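Local coordinates for protein nicotinamide riboside transporter PnuC (Neisseria mucosa ATCC 25996, PDB 4QTN) that probably carries nicotinamide riboside, a form of vitamin B3, across the bacterial inner membrane as a homotrimer, feeding the cell's supply of NAD, at residues Asp39-Leu42 / Ala43-Ala47; Gln99-Gly102 / Phe103-Arg107; Ala155-Thr158 / Leu159-Val162; Tyr225-Trp228 / Thr229-Lys233. All coordinates share one frame; numbering follows the deposited sequence.

Contact 1. Residues Asp39-Leu42 / Ala43-Ala47; sequences DSWL and ASVAA
Trp41 lays the six-membered part of its indole beside Val45 one helical turn on, CE3 of Trp41 standing 4.0 Å from CG2 of Val45. The two side chains run alongside each other and lean the same way, with the methyl meeting the ring at a slant. Chi1 of Trp41 (70°) sets CG between the backbone N and the carbonyl carbon. In Val45 it is CG2, the branch beside the backbone N, that looks back at the indole and also packs 3.4 Å from the carbonyl O of Trp41. Leu42 adds to this patch from within its own turn: its CD2 lies over one face of the Trp41 ring, 3.6 Å above the plane and toward the rim. All of this belongs to the opening turn of transmembrane helix 41-59, approached through an inverse gamma turn centred on Ser40. Two backbone bonds start the helical pattern: Val45 N donates to Trp41 O at 3.0 Å, almost straight at 165°, and Ala46 N donates to Leu42 O at 2.8 Å. Helix 64-80 takes up the side of Leu42 and Val45, through Tyr77, Val78 and Leu74. Trp41 and Ser44 turn instead to Phe34 of helix 17-34, while Ala43 and Ala46 meet Leu210 of helix 208-234, their small methyls set against its side chain.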
ATOM      1  N   ASP C  39     -14.903  21.433  15.257  1.00191.06           N
ATOM      2  CA  ASP C  39     -13.941  22.498  15.548  1.00199.40           C
ATOM      3  C   ASP C  39     -12.938  22.756  14.412  1.00196.71           C
ATOM      4  O   ASP C  39     -12.747  23.904  14.007  1.00202.09           O
ATOM      5  CB  ASP C  39     -13.206  22.211  16.873  1.00206.55           C
ATOM      6  CG  ASP C  39     -12.893  20.718  17.071  1.00206.03           C
ATOM      7  OD1 ASP C  39     -13.546  19.865  16.421  1.00200.67           O
ATOM      8  OD2 ASP C  39     -12.000  20.405  17.887  1.00209.69           O
ATOM      9  N   SER C  40     -12.300  21.695  13.908  1.00189.72           N
ATOM     10  CA  SER C  40     -11.428  21.810  12.725  1.00182.70           C
ATOM     11  C   SER C  40     -12.230  21.643  11.430  1.00176.29           C
ATOM     12  O   SER C  40     -12.063  20.667  10.685  1.00173.70           O
ATOM     13  CB  SER C  40     -10.252  20.823  12.791  1.00177.92           C
ATOM     14  OG  SER C  40     -10.676  19.533  13.196  1.00174.94           O
ATOM     15  N   TRP C  41     -13.119  22.603  11.188  1.00175.30           N
ATOM     16  CA  TRP C  41     -13.938  22.631   9.987  1.00169.45           C
ATOM     17  C   TRP C  41     -13.088  22.968   8.766  1.00162.93           C
ATOM     18  O   TRP C  41     -13.436  22.608   7.646  1.00155.10           O
ATOM     19  CB  TRP C  41     -15.054  23.665  10.142  1.00174.36           C
ATOM     20  CG  TRP C  41     -14.548  25.092  10.133  1.00182.07           C
ATOM     21  CD1 TRP C  41     -13.931  25.755  11.163  1.00191.04           C
ATOM     22  CD2 TRP C  41     -14.591  26.010   9.036  1.00181.68           C
ATOM     23  NE1 TRP C  41     -13.594  27.031  10.772  1.00195.52           N
ATOM     24  CE2 TRP C  41     -13.993  27.217   9.475  1.00189.09           C
ATOM     25  CE3 TRP C  41     -15.082  25.936   7.729  1.00175.92           C
ATOM     26  CZ2 TRP C  41     -13.875  28.343   8.648  1.00188.73           C
ATOM     27  CZ3 TRP C  41     -14.965  27.061   6.907  1.00179.11           C
ATOM     28  CH2 TRP C  41     -14.365  28.246   7.374  1.00182.91           C
ATOM     29  N   LEU C  42     -11.969  23.657   8.997  1.00155.79           N
ATOM     30  CA  LEU C  42     -11.116  24.141   7.912  1.00153.32           C
ATOM     31  C   LEU C  42     -10.501  22.995   7.161  1.00146.60           C
ATOM     32  O   LEU C  42     -10.750  22.825   5.968  1.00142.05           O
ATOM     33  CB  LEU C  42     -10.009  25.061   8.440  1.00153.94           C
ATOM     34  CG  LEU C  42     -10.112  26.575   8.220  1.00156.66           C
ATOM     35  CD1 LEU C  42      -8.719  27.147   8.053  1.00155.70           C
ATOM     36  CD2 LEU C  42     -10.976  26.934   7.020  1.00154.19           C
ATOM     37  N   ALA C  43      -9.692  22.206   7.869  1.00144.75           N
ATOM     38  CA  ALA C  43      -9.013  21.058   7.285  1.00141.92           C
ATOM     39  C   ALA C  43      -9.998  20.064   6.663  1.00142.16           C
ATOM     40  O   ALA C  43      -9.671  19.377   5.687  1.00143.44           O
ATOM     41  CB  ALA C  43      -8.138  20.372   8.325  1.00141.76           C
ATOM     42  N   SER C  44     -11.211  20.004   7.201  1.00141.86           N
ATOM     43  CA  SER C  44     -12.215  19.125   6.625  1.00136.21           C
ATOM     44  C   SER C  44     -12.802  19.642   5.318  1.00133.88           C
ATOM     45  O   SER C  44     -13.022  18.863   4.404  1.00132.80           O
ATOM     46  CB  SER C  44     -13.281  18.750   7.630  1.00134.79           C
ATOM     47  OG  SER C  44     -12.897  17.563   8.287  1.00127.91           O
ATOM     48  N   VAL C  45     -13.000  20.959   5.213  1.00133.26           N
ATOM     49  CA  VAL C  45     -13.264  21.586   3.904  1.00129.10           C
ATOM     50  C   VAL C  45     -12.056  21.366   2.985  1.00127.56           C
ATOM     51  O   VAL C  45     -12.209  21.044   1.812  1.00128.46           O
ATOM     52  CB  VAL C  45     -13.559  23.107   4.017  1.00126.63           C
ATOM     53  CG1 VAL C  45     -13.535  23.753   2.654  1.00124.55           C
ATOM     54  CG2 VAL C  45     -14.905  23.338   4.650  1.00130.63           C
ATOM     55  N   ALA C  46     -10.855  21.513   3.543  1.00123.29           N
ATOM     56  CA  ALA C  46      -9.632  21.367   2.770  1.00113.23           C
ATOM     57  C   ALA C  46      -9.483  19.956   2.207  1.00107.07           C
ATOM     58  O   ALA C  46      -8.870  19.773   1.170  1.00108.41           O
ATOM     59  CB  ALA C  46      -8.409  21.757   3.599  1.00110.33           C
ATOM     60  N   ALA C  47     -10.066  18.967   2.874  1.00101.98           N
ATOM     61  CA  ALA C  47     -10.042  17.608   2.350  1.00 96.77           C
ATOM     62  C   ALA C  47     -11.095  17.405   1.278  1.00 95.22           C
ATOM     63  O   ALA C  47     -10.766  17.102   0.146  1.00 95.01           O
ATOM     64  CB  ALA C  47     -10.208  16.603   3.459  1.00101.23           C
TER

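Contact 2. Residues Gln99-Gly102 / Phe103-Arg107; sequences QFVG and FAMWR. With NNR (Nicotinamide riboside), chain I.
This is a one-turn contact along transmembrane helix 85-107, near its cytoplasmic end and just beyond the substrate, in which Val101 packs against selenomethionine Met105. The two side chains run together down the same side of the helix, and CG1 of Val101 comes within 3.6 Å of CE of Met105. Met105 gets there by a bend at its far end: the chain is extended through chi2, then chi3 (-75°) folds the terminal methyl back toward the valine. CG1 of Val101, anti to its own backbone N, is the branch that receives it. Four successive backbone bonds run through these two turns: Phe103 N donates to Gln99 O at 3.0 Å, Ala104 N to Phe100 O at 2.8 Å, Met105 N to Val101 O at 3.1 Å and Trp106 N to Gly102 O at 2.9 Å. Gln99 sends its amide out from another side of the helix, to the ribose of the bound nicotinamide riboside near O3R; which end of the amide faces the sugar is uncertain. Trp106, buried, gives its NE1 to Met174 O and sets its ring edge-to-face with Tyr65. One stretch of helix therefore combines two kinds of chemistry: an amide placed beside the ribose of the substrate, consistent with polar contact to the sugar, and, two turns further on, an indole N-H satisfied by a backbone carbonyl of the neighbouring helix 158-175.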
ATOM      1  N   GLN C  99      -2.971  26.980 -10.540  1.00122.28           N
ATOM      2  CA  GLN C  99      -4.380  26.651 -10.769  1.00120.47           C
ATOM      3  C   GLN C  99      -4.935  27.371 -12.004  1.00123.93           C
ATOM      4  O   GLN C  99      -5.643  26.764 -12.818  1.00129.67           O
ATOM      5  CB  GLN C  99      -5.234  26.972  -9.535  1.00118.59           C
ATOM      6  CG  GLN C  99      -5.058  26.000  -8.381  1.00118.26           C
ATOM      7  CD  GLN C  99      -5.157  24.544  -8.815  1.00118.40           C
ATOM      8  OE1 GLN C  99      -6.188  24.101  -9.325  1.00121.14           O
ATOM      9  NE2 GLN C  99      -4.078  23.791  -8.613  1.00114.11           N
ATOM     10  N   PHE C 100      -4.610  28.664 -12.142  1.00122.30           N
ATOM     11  CA  PHE C 100      -5.093  29.455 -13.287  1.00118.28           C
ATOM     12  C   PHE C 100      -4.321  29.095 -14.538  1.00118.92           C
ATOM     13  O   PHE C 100      -4.914  28.738 -15.559  1.00120.23           O
ATOM     14  CB  PHE C 100      -4.990  30.955 -13.016  1.00112.88           C
ATOM     15  CG  PHE C 100      -5.727  31.399 -11.798  1.00115.14           C
ATOM     16  CD1 PHE C 100      -7.075  31.737 -11.869  1.00119.76           C
ATOM     17  CD2 PHE C 100      -5.075  31.491 -10.567  1.00117.17           C
ATOM     18  CE1 PHE C 100      -7.769  32.150 -10.730  1.00125.46           C
ATOM     19  CE2 PHE C 100      -5.759  31.905  -9.433  1.00123.09           C
ATOM     20  CZ  PHE C 100      -7.111  32.231  -9.512  1.00125.18           C
ATOM     21  N   VAL C 101      -2.992  29.180 -14.445  1.00117.35           N
ATOM     22  CA  VAL C 101      -2.083  28.711 -15.497  1.00114.93           C
ATOM     23  C   VAL C 101      -2.549  27.373 -16.082  1.00115.03           C
ATOM     24  O   VAL C 101      -2.699  27.230 -17.308  1.00115.10           O
ATOM     25  CB  VAL C 101      -0.662  28.527 -14.939  1.00112.43           C
ATOM     26  CG1 VAL C 101       0.339  28.450 -16.069  1.00110.76           C
ATOM     27  CG2 VAL C 101      -0.318  29.663 -13.997  1.00115.91           C
ATOM     28  N   GLY C 102      -2.753  26.398 -15.193  1.00111.33           N
ATOM     29  CA  GLY C 102      -3.337  25.116 -15.541  1.00110.98           C
ATOM     30  C   GLY C 102      -4.657  25.211 -16.289  1.00117.14           C
ATOM     31  O   GLY C 102      -4.820  24.590 -17.342  1.00120.88           O
ATOM     32  N   PHE C 103      -5.604  25.989 -15.760  1.00116.44           N
ATOM     33  CA  PHE C 103      -6.907  26.138 -16.428  1.00113.93           C
ATOM     34  C   PHE C 103      -6.753  26.698 -17.837  1.00114.32           C
ATOM     35  O   PHE C 103      -7.470  26.295 -18.754  1.00108.22           O
ATOM     36  CB  PHE C 103      -7.860  27.016 -15.621  1.00115.13           C
ATOM     37  CG  PHE C 103      -9.187  27.233 -16.296  1.00119.12           C
ATOM     38  CD1 PHE C 103      -9.984  26.142 -16.665  1.00121.38           C
ATOM     39  CD2 PHE C 103      -9.630  28.514 -16.599  1.00120.68           C
ATOM     40  CE1 PHE C 103     -11.201  26.330 -17.305  1.00123.35           C
ATOM     41  CE2 PHE C 103     -10.847  28.709 -17.239  1.00124.50           C
ATOM     42  CZ  PHE C 103     -11.634  27.613 -17.591  1.00126.92           C
ATOM     43  N   ALA C 104      -5.811  27.631 -17.989  1.00115.98           N
ATOM     44  CA  ALA C 104      -5.454  28.200 -19.283  1.00115.53           C
ATOM     45  C   ALA C 104      -5.093  27.115 -20.287  1.00115.67           C
ATOM     46  O   ALA C 104      -5.789  26.937 -21.289  1.00119.76           O
ATOM     47  CB  ALA C 104      -4.298  29.188 -19.128  1.00117.49           C
HETATM   48  N   MSE C 105      -4.020  26.370 -19.999  1.00131.50           N
HETATM   49  CA  MSE C 105      -3.422  25.451 -20.980  1.00126.44           C
HETATM   50  C   MSE C 105      -4.191  24.184 -21.157  1.00119.20           C
HETATM   51  O   MSE C 105      -4.152  23.588 -22.228  1.00118.30           O
HETATM   52  CB  MSE C 105      -2.040  25.044 -20.569  1.00132.07           C
HETATM   53  CG  MSE C 105      -1.146  26.229 -20.393  1.00148.18           C
HETATM   54 SE   MSE C 105       0.363  25.513 -19.400  1.00181.13          SE
HETATM   55  CE  MSE C 105      -0.485  25.369 -17.629  1.00170.04           C
ATOM     56  N   TRP C 106      -4.849  23.718 -20.098  1.00116.06           N
ATOM     57  CA  TRP C 106      -5.774  22.599 -20.233  1.00110.16           C
ATOM     58  C   TRP C 106      -6.951  23.014 -21.128  1.00112.22           C
ATOM     59  O   TRP C 106      -7.277  22.315 -22.092  1.00111.55           O
ATOM     60  CB  TRP C 106      -6.270  22.127 -18.868  1.00108.88           C
ATOM     61  CG  TRP C 106      -5.489  20.957 -18.263  1.00108.27           C
ATOM     62  CD1 TRP C 106      -4.129  20.806 -18.218  1.00110.82           C
ATOM     63  CD2 TRP C 106      -6.037  19.831 -17.555  1.00108.94           C
ATOM     64  NE1 TRP C 106      -3.796  19.650 -17.549  1.00110.68           N
ATOM     65  CE2 TRP C 106      -4.947  19.033 -17.131  1.00111.72           C
ATOM     66  CE3 TRP C 106      -7.345  19.415 -17.243  1.00105.58           C
ATOM     67  CZ2 TRP C 106      -5.126  17.837 -16.419  1.00112.78           C
ATOM     68  CZ3 TRP C 106      -7.521  18.223 -16.537  1.00104.79           C
ATOM     69  CH2 TRP C 106      -6.418  17.454 -16.130  1.00110.76           C
ATOM     70  N   ARG C 107      -7.539  24.184 -20.836  1.00115.22           N
ATOM     71  CA  ARG C 107      -8.701  24.709 -21.589  1.00116.53           C
ATOM     72  C   ARG C 107      -8.562  24.560 -23.093  1.00114.54           C
ATOM     73  O   ARG C 107      -9.536  24.298 -23.788  1.00121.00           O
ATOM     74  CB  ARG C 107      -8.955  26.180 -21.242  1.00128.75           C
ATOM     75  CG  ARG C 107     -10.321  26.706 -21.697  1.00136.19           C
ATOM     76  CD  ARG C 107     -10.490  28.182 -21.371  1.00147.34           C
ATOM     77  NE  ARG C 107      -9.329  28.959 -21.793  1.00154.58           N
ATOM     78  CZ  ARG C 107      -9.101  30.220 -21.450  1.00164.24           C
ATOM     79  NH1 ARG C 107      -8.008  30.837 -21.882  1.00166.08           N
ATOM     80  NH2 ARG C 107      -9.961  30.867 -20.675  1.00174.51           N
TER
HETATM   81  O2R NNR I 301      -4.037  20.179  -8.960  1.00105.58           O
HETATM   82  C2R NNR I 301      -3.569  19.421  -7.713  1.00103.59           C
HETATM   83  C3R NNR I 301      -3.428  20.390  -6.534  1.00104.16           C
HETATM   84  O3R NNR I 301      -3.142  21.631  -7.005  1.00125.38           O
HETATM   85  C4R NNR I 301      -2.246  19.879  -5.739  1.00105.77           C
HETATM   86  C5R NNR I 301      -2.684  18.920  -4.555  1.00111.39           C
HETATM   87  O5R NNR I 301      -1.503  18.184  -4.088  1.00117.91           O
HETATM   88  O4R NNR I 301      -1.501  19.239  -6.597  1.00103.24           O
HETATM   89  C1R NNR I 301      -2.398  18.885  -7.884  1.00 99.60           C
HETATM   90  N1  NNR I 301      -2.480  17.421  -8.048  1.00 99.32           N
HETATM   91  C2  NNR I 301      -2.127  16.555  -7.001  1.00 83.42           C
HETATM   92  C6  NNR I 301      -2.915  16.889  -9.239  1.00 95.62           C
HETATM   93  C5  NNR I 301      -3.007  15.484  -9.390  1.00 95.41           C
HETATM   94  C4  NNR I 301      -2.642  14.642  -8.362  1.00 77.23           C
HETATM   95  C3  NNR I 301      -2.221  15.156  -7.173  1.00 77.25           C
HETATM   96  C7  NNR I 301      -1.870  14.195  -6.050  1.00 88.53           C
HETATM   97  O7  NNR I 301      -1.122  14.523  -5.178  1.00 99.16           O
HETATM   98  N7  NNR I 301      -2.456  12.882  -6.032  1.00102.10           N

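Contact 3. Residues Ala155-Thr158 / Leu159-Val162; sequences ALPT and LDGV
Pro157 holds the N-cap position of helix 158-175 and packs its ring against Asp160, where the chain leaves the periplasmic loop and enters the membrane. Leu159 comes first in the turn and packs on Leu195 of helix 181-198 and on Leu208 of a neighbouring subunit. Asp160 then turns back. With CG beside its backbone N (chi1 -54°), the carboxylate is laid against the proline ring: CG of Asp160 is 3.4 Å from CD of Pro157, and OD1 of Asp160 lies 3.3 Å from CB of Pro157. As the third residue after the cap, this acid stands where its negative charge would probably be favoured by the positive end of the helix. Gly161 presents its CA to Leu156, whose CD2 approaches it at 4.2 Å from the incoming loop. Val162 completes the turn and faces Val33 of the neighbouring subunit and Leu191 of its own chain, so this helix start belongs to the trimer interface. Val162 N donates to Thr158 O at 2.7 Å (152° at the hydrogen), and CG2 of Val162 lies 3.7 Å from that same oxygen.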
ATOM      1  N   ALA C 155      15.016  26.518   7.206  1.00202.24           N
ATOM      2  CA  ALA C 155      14.552  25.550   8.181  1.00209.58           C
ATOM      3  C   ALA C 155      13.642  24.529   7.508  1.00212.73           C
ATOM      4  O   ALA C 155      12.428  24.514   7.728  1.00220.70           O
ATOM      5  CB  ALA C 155      13.836  26.248   9.328  1.00207.17           C
ATOM      6  N   LEU C 156      14.235  23.705   6.651  1.00207.13           N
ATOM      7  CA  LEU C 156      13.520  22.619   6.018  1.00201.38           C
ATOM      8  C   LEU C 156      14.229  21.326   6.332  1.00205.75           C
ATOM      9  O   LEU C 156      15.382  21.144   5.939  1.00202.69           O
ATOM     10  CB  LEU C 156      13.471  22.826   4.504  1.00195.54           C
ATOM     11  CG  LEU C 156      12.116  22.620   3.841  1.00193.04           C
ATOM     12  CD1 LEU C 156      11.049  23.277   4.700  1.00190.34           C
ATOM     13  CD2 LEU C 156      12.120  23.213   2.442  1.00188.02           C
ATOM     14  N   PRO C 157      13.561  20.413   7.067  1.00164.22           N
ATOM     15  CA  PRO C 157      14.218  19.138   7.205  1.00160.64           C
ATOM     16  C   PRO C 157      14.279  18.484   5.840  1.00150.42           C
ATOM     17  O   PRO C 157      13.480  18.811   4.965  1.00141.90           O
ATOM     18  CB  PRO C 157      13.287  18.357   8.152  1.00163.67           C
ATOM     19  CG  PRO C 157      12.408  19.395   8.784  1.00168.01           C
ATOM     20  CD  PRO C 157      12.238  20.415   7.714  1.00166.08           C
ATOM     21  N   THR C 158      15.258  17.620   5.651  1.00148.55           N
ATOM     22  CA  THR C 158      15.568  17.085   4.347  1.00138.97           C
ATOM     23  C   THR C 158      14.324  16.485   3.703  1.00128.38           C
ATOM     24  O   THR C 158      13.982  16.807   2.574  1.00121.30           O
ATOM     25  CB  THR C 158      16.680  16.032   4.449  1.00142.48           C
ATOM     26  OG1 THR C 158      16.106  14.754   4.725  1.00139.60           O
ATOM     27  CG2 THR C 158      17.674  16.402   5.600  1.00151.24           C
ATOM     28  N   LEU C 159      13.625  15.639   4.442  1.00127.81           N
ATOM     29  CA  LEU C 159      12.464  14.975   3.884  1.00118.27           C
ATOM     30  C   LEU C 159      11.367  15.964   3.543  1.00118.23           C
ATOM     31  O   LEU C 159      10.809  15.890   2.470  1.00116.16           O
ATOM     32  CB  LEU C 159      11.944  13.871   4.799  1.00115.50           C
ATOM     33  CG  LEU C 159      10.609  13.267   4.356  1.00112.21           C
ATOM     34  CD1 LEU C 159      10.436  11.865   4.905  1.00108.09           C
ATOM     35  CD2 LEU C 159       9.444  14.155   4.786  1.00118.15           C
ATOM     36  N   ASP C 160      11.063  16.893   4.455  1.00124.73           N
ATOM     37  CA  ASP C 160      10.087  17.949   4.157  1.00128.23           C
ATOM     38  C   ASP C 160      10.543  18.626   2.892  1.00126.93           C
ATOM     39  O   ASP C 160       9.739  19.193   2.141  1.00125.63           O
ATOM     40  CB  ASP C 160      10.015  18.998   5.282  1.00149.10           C
ATOM     41  CG  ASP C 160       9.751  18.384   6.669  1.00167.72           C
ATOM     42  OD1 ASP C 160      10.348  17.331   6.996  1.00176.63           O
ATOM     43  OD2 ASP C 160       8.986  18.995   7.453  1.00179.34           O
ATOM     44  N   GLY C 161      11.853  18.558   2.652  1.00127.20           N
ATOM     45  CA  GLY C 161      12.460  19.176   1.480  1.00130.46           C
ATOM     46  C   GLY C 161      12.238  18.373   0.211  1.00126.29           C
ATOM     47  O   GLY C 161      11.787  18.920  -0.797  1.00127.86           O
ATOM     48  N   VAL C 162      12.553  17.069   0.272  1.00124.15           N
ATOM     49  CA  VAL C 162      12.401  16.135  -0.870  1.00119.66           C
ATOM     50  C   VAL C 162      10.993  16.159  -1.449  1.00120.63           C
ATOM     51  O   VAL C 162      10.817  16.305  -2.659  1.00128.60           O
ATOM     52  CB  VAL C 162      12.779  14.668  -0.489  1.00114.22           C
ATOM     53  CG1 VAL C 162      12.269  13.686  -1.526  1.00105.01           C
ATOM     54  CG2 VAL C 162      14.283  14.521  -0.338  1.00122.22           C
TER

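Contact 4. Residues Tyr225-Trp228 / Thr229-Lys233; sequences YINW and TKLVK
The cytoplasmic end of helix 208-234, where the last transmembrane segment leaves the bilayer, carries a side chain-to-backbone bond from Thr229 to Tyr225. Two donors grip Tyr225 O: Thr229 N at 3.0 Å and Thr229 OG1 at 3.1 Å, from opposite faces of the carbonyl plane. Chi1 of Thr229 (-67°) keeps OG1 beside its own backbone N, from where both can reach the one oxygen. OG1 also sits at the edge of the Tyr225 ring, near its plane, 4.0 Å from CD1 of Tyr225. On another side of the helix, Leu231 puts CD2 over a face of Trp228 as a CH-pi contact, 3.7 Å from the centroid of the five-membered ring and only 13° off its normal. The same Leu231 CD2 lies 4.1 Å from ND2 of Asn227, an amide that is bonded elsewhere, to Gly58 O. Trp228 likewise spends its NE1 on Val57 O, so two adjacent residues clasp the end of helix 41-59. Helix 181-198 lies alongside: its Trp182, part of the nicotinamide riboside pocket, meets Trp228 edge-to-face and packs on Tyr225, which also touches Val21 of a neighbouring subunit.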
ATOM      1  N   TYR C 225      -2.861   7.109 -12.604  1.00 72.65           N
ATOM      2  CA  TYR C 225      -1.951   6.433 -13.497  1.00 75.93           C
ATOM      3  C   TYR C 225      -2.690   5.475 -14.441  1.00 76.10           C
ATOM      4  O   TYR C 225      -2.569   5.591 -15.672  1.00 76.84           O
ATOM      5  CB  TYR C 225      -0.887   5.710 -12.716  1.00 75.75           C
ATOM      6  CG  TYR C 225       0.400   5.535 -13.453  1.00 79.78           C
ATOM      7  CD1 TYR C 225       0.410   5.136 -14.762  1.00 82.58           C
ATOM      8  CD2 TYR C 225       1.618   5.705 -12.814  1.00 89.13           C
ATOM      9  CE1 TYR C 225       1.595   4.923 -15.440  1.00 92.74           C
ATOM     10  CE2 TYR C 225       2.819   5.476 -13.479  1.00 95.50           C
ATOM     11  CZ  TYR C 225       2.796   5.087 -14.798  1.00 95.88           C
ATOM     12  OH  TYR C 225       3.972   4.871 -15.497  1.00107.78           O
ATOM     13  N   ILE C 226      -3.501   4.578 -13.880  1.00 75.51           N
ATOM     14  CA  ILE C 226      -4.332   3.673 -14.718  1.00 75.80           C
ATOM     15  C   ILE C 226      -5.221   4.409 -15.753  1.00 76.90           C
ATOM     16  O   ILE C 226      -5.137   4.124 -16.953  1.00 80.97           O
ATOM     17  CB  ILE C 226      -5.192   2.727 -13.883  1.00 73.97           C
ATOM     18  CG1 ILE C 226      -4.355   1.590 -13.351  1.00 76.62           C
ATOM     19  CG2 ILE C 226      -6.279   2.132 -14.731  1.00 79.30           C
ATOM     20  CD1 ILE C 226      -4.670   1.248 -11.916  1.00 81.87           C
ATOM     21  N   ASN C 227      -6.033   5.366 -15.287  1.00 72.90           N
ATOM     22  CA  ASN C 227      -6.998   6.061 -16.146  1.00 75.47           C
ATOM     23  C   ASN C 227      -6.368   6.944 -17.167  1.00 78.77           C
ATOM     24  O   ASN C 227      -6.816   6.985 -18.318  1.00 85.95           O
ATOM     25  CB  ASN C 227      -7.947   6.907 -15.325  1.00 81.21           C
ATOM     26  CG  ASN C 227      -9.182   7.318 -16.113  1.00 91.20           C
ATOM     27  OD1 ASN C 227     -10.011   6.467 -16.488  1.00 97.24           O
ATOM     28  ND2 ASN C 227      -9.321   8.624 -16.367  1.00 87.96           N
ATOM     29  N   TRP C 228      -5.378   7.725 -16.734  1.00 78.90           N
ATOM     30  CA  TRP C 228      -4.562   8.513 -17.660  1.00 78.65           C
ATOM     31  C   TRP C 228      -3.860   7.674 -18.735  1.00 79.26           C
ATOM     32  O   TRP C 228      -3.691   8.136 -19.858  1.00 82.76           O
ATOM     33  CB  TRP C 228      -3.574   9.404 -16.913  1.00 75.71           C
ATOM     34  CG  TRP C 228      -4.145  10.698 -16.637  1.00 75.86           C
ATOM     35  CD1 TRP C 228      -5.260  10.949 -15.913  1.00 78.50           C
ATOM     36  CD2 TRP C 228      -3.685  11.960 -17.123  1.00 79.59           C
ATOM     37  NE1 TRP C 228      -5.531  12.298 -15.899  1.00 81.84           N
ATOM     38  CE2 TRP C 228      -4.575  12.944 -16.634  1.00 83.04           C
ATOM     39  CE3 TRP C 228      -2.597  12.362 -17.902  1.00 80.12           C
ATOM     40  CZ2 TRP C 228      -4.413  14.305 -16.906  1.00 84.86           C
ATOM     41  CZ3 TRP C 228      -2.442  13.724 -18.182  1.00 83.62           C
ATOM     42  CH2 TRP C 228      -3.345  14.672 -17.685  1.00 86.13           C
ATOM     43  N   THR C 229      -3.492   6.436 -18.421  1.00 76.38           N
ATOM     44  CA  THR C 229      -3.071   5.540 -19.484  1.00 80.50           C
ATOM     45  C   THR C 229      -4.179   5.319 -20.519  1.00 88.53           C
ATOM     46  O   THR C 229      -3.962   5.527 -21.718  1.00 95.69           O
ATOM     47  CB  THR C 229      -2.528   4.212 -18.966  1.00 73.76           C
ATOM     48  OG1 THR C 229      -1.311   4.459 -18.280  1.00 80.45           O
ATOM     49  CG2 THR C 229      -2.229   3.288 -20.116  1.00 70.66           C
ATOM     50  N   LYS C 230      -5.364   4.918 -20.057  1.00 93.91           N
ATOM     51  CA  LYS C 230      -6.515   4.743 -20.956  1.00 96.96           C
ATOM     52  C   LYS C 230      -6.723   6.010 -21.809  1.00 94.31           C
ATOM     53  O   LYS C 230      -7.093   5.931 -22.986  1.00102.21           O
ATOM     54  CB  LYS C 230      -7.793   4.375 -20.167  1.00 93.23           C
ATOM     55  CG  LYS C 230      -7.802   2.931 -19.636  1.00 97.93           C
ATOM     56  CD  LYS C 230      -8.511   2.800 -18.267  1.00103.62           C
ATOM     57  CE  LYS C 230      -9.989   2.414 -18.387  1.00110.80           C
ATOM     58  NZ  LYS C 230     -10.257   0.975 -18.076  1.00110.80           N
ATOM     59  N   LEU C 231      -6.405   7.153 -21.221  1.00 84.25           N
ATOM     60  CA  LEU C 231      -6.632   8.450 -21.820  1.00 82.86           C
ATOM     61  C   LEU C 231      -5.594   8.710 -22.907  1.00 84.73           C
ATOM     62  O   LEU C 231      -5.920   9.163 -24.004  1.00 90.57           O
ATOM     63  CB  LEU C 231      -6.488   9.498 -20.730  1.00 84.78           C
ATOM     64  CG  LEU C 231      -7.424  10.664 -20.431  1.00 84.49           C
ATOM     65  CD1 LEU C 231      -8.885  10.382 -20.729  1.00 87.23           C
ATOM     66  CD2 LEU C 231      -7.228  10.996 -18.962  1.00 81.56           C
ATOM     67  N   VAL C 232      -4.333   8.437 -22.591  1.00 85.07           N
ATOM     68  CA  VAL C 232      -3.245   8.608 -23.553  1.00 87.66           C
ATOM     69  C   VAL C 232      -3.482   7.788 -24.821  1.00 88.64           C
ATOM     70  O   VAL C 232      -3.133   8.221 -25.898  1.00 96.37           O
ATOM     71  CB  VAL C 232      -1.859   8.259 -22.932  1.00 89.06           C
ATOM     72  CG1 VAL C 232      -0.893   7.756 -23.991  1.00 81.29           C
ATOM     73  CG2 VAL C 232      -1.276   9.468 -22.213  1.00 90.19           C
ATOM     74  N   LYS C 233      -4.079   6.604 -24.684  1.00 84.82           N
ATOM     75  CA  LYS C 233      -4.435   5.816 -25.850  1.00 86.33           C
ATOM     76  C   LYS C 233      -5.567   6.436 -26.635  1.00 92.13           C
ATOM     77  O   LYS C 233      -5.517   6.465 -27.842  1.00102.71           O
ATOM     78  CB  LYS C 233      -4.784   4.383 -25.473  1.00 87.62           C
ATOM     79  CG  LYS C 233      -3.644   3.394 -25.663  1.00100.07           C
ATOM     80  CD  LYS C 233      -3.979   2.022 -25.071  1.00110.49           C
ATOM     81  CE  LYS C 233      -2.802   1.435 -24.287  1.00110.71           C
ATOM     82  NZ  LYS C 233      -3.164   1.132 -22.865  1.00101.56           N
TER

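In the fold
From the N terminus the four contacts follow in series, each a local contact along or at the start of a single helix, so none nests in or crosses another and none closes a long loop. Contact 1 starts helix 41-59, whose far end is clasped by contact 4 on helix 208-234, on the other side of the chain's centre. Contact 2 lies between them in sequence, at the end of helix 85-107. Contact 3 opens helix 158-175 at the periplasmic surface, about 17 Å from contacts 1 and 4 between nearest atoms. Only contacts 2 and 4 touch, Trp106 CZ2 to Trp228 CZ2 at 3.6 Å, which joins two helix ends on the cytoplasmic side of the substrate.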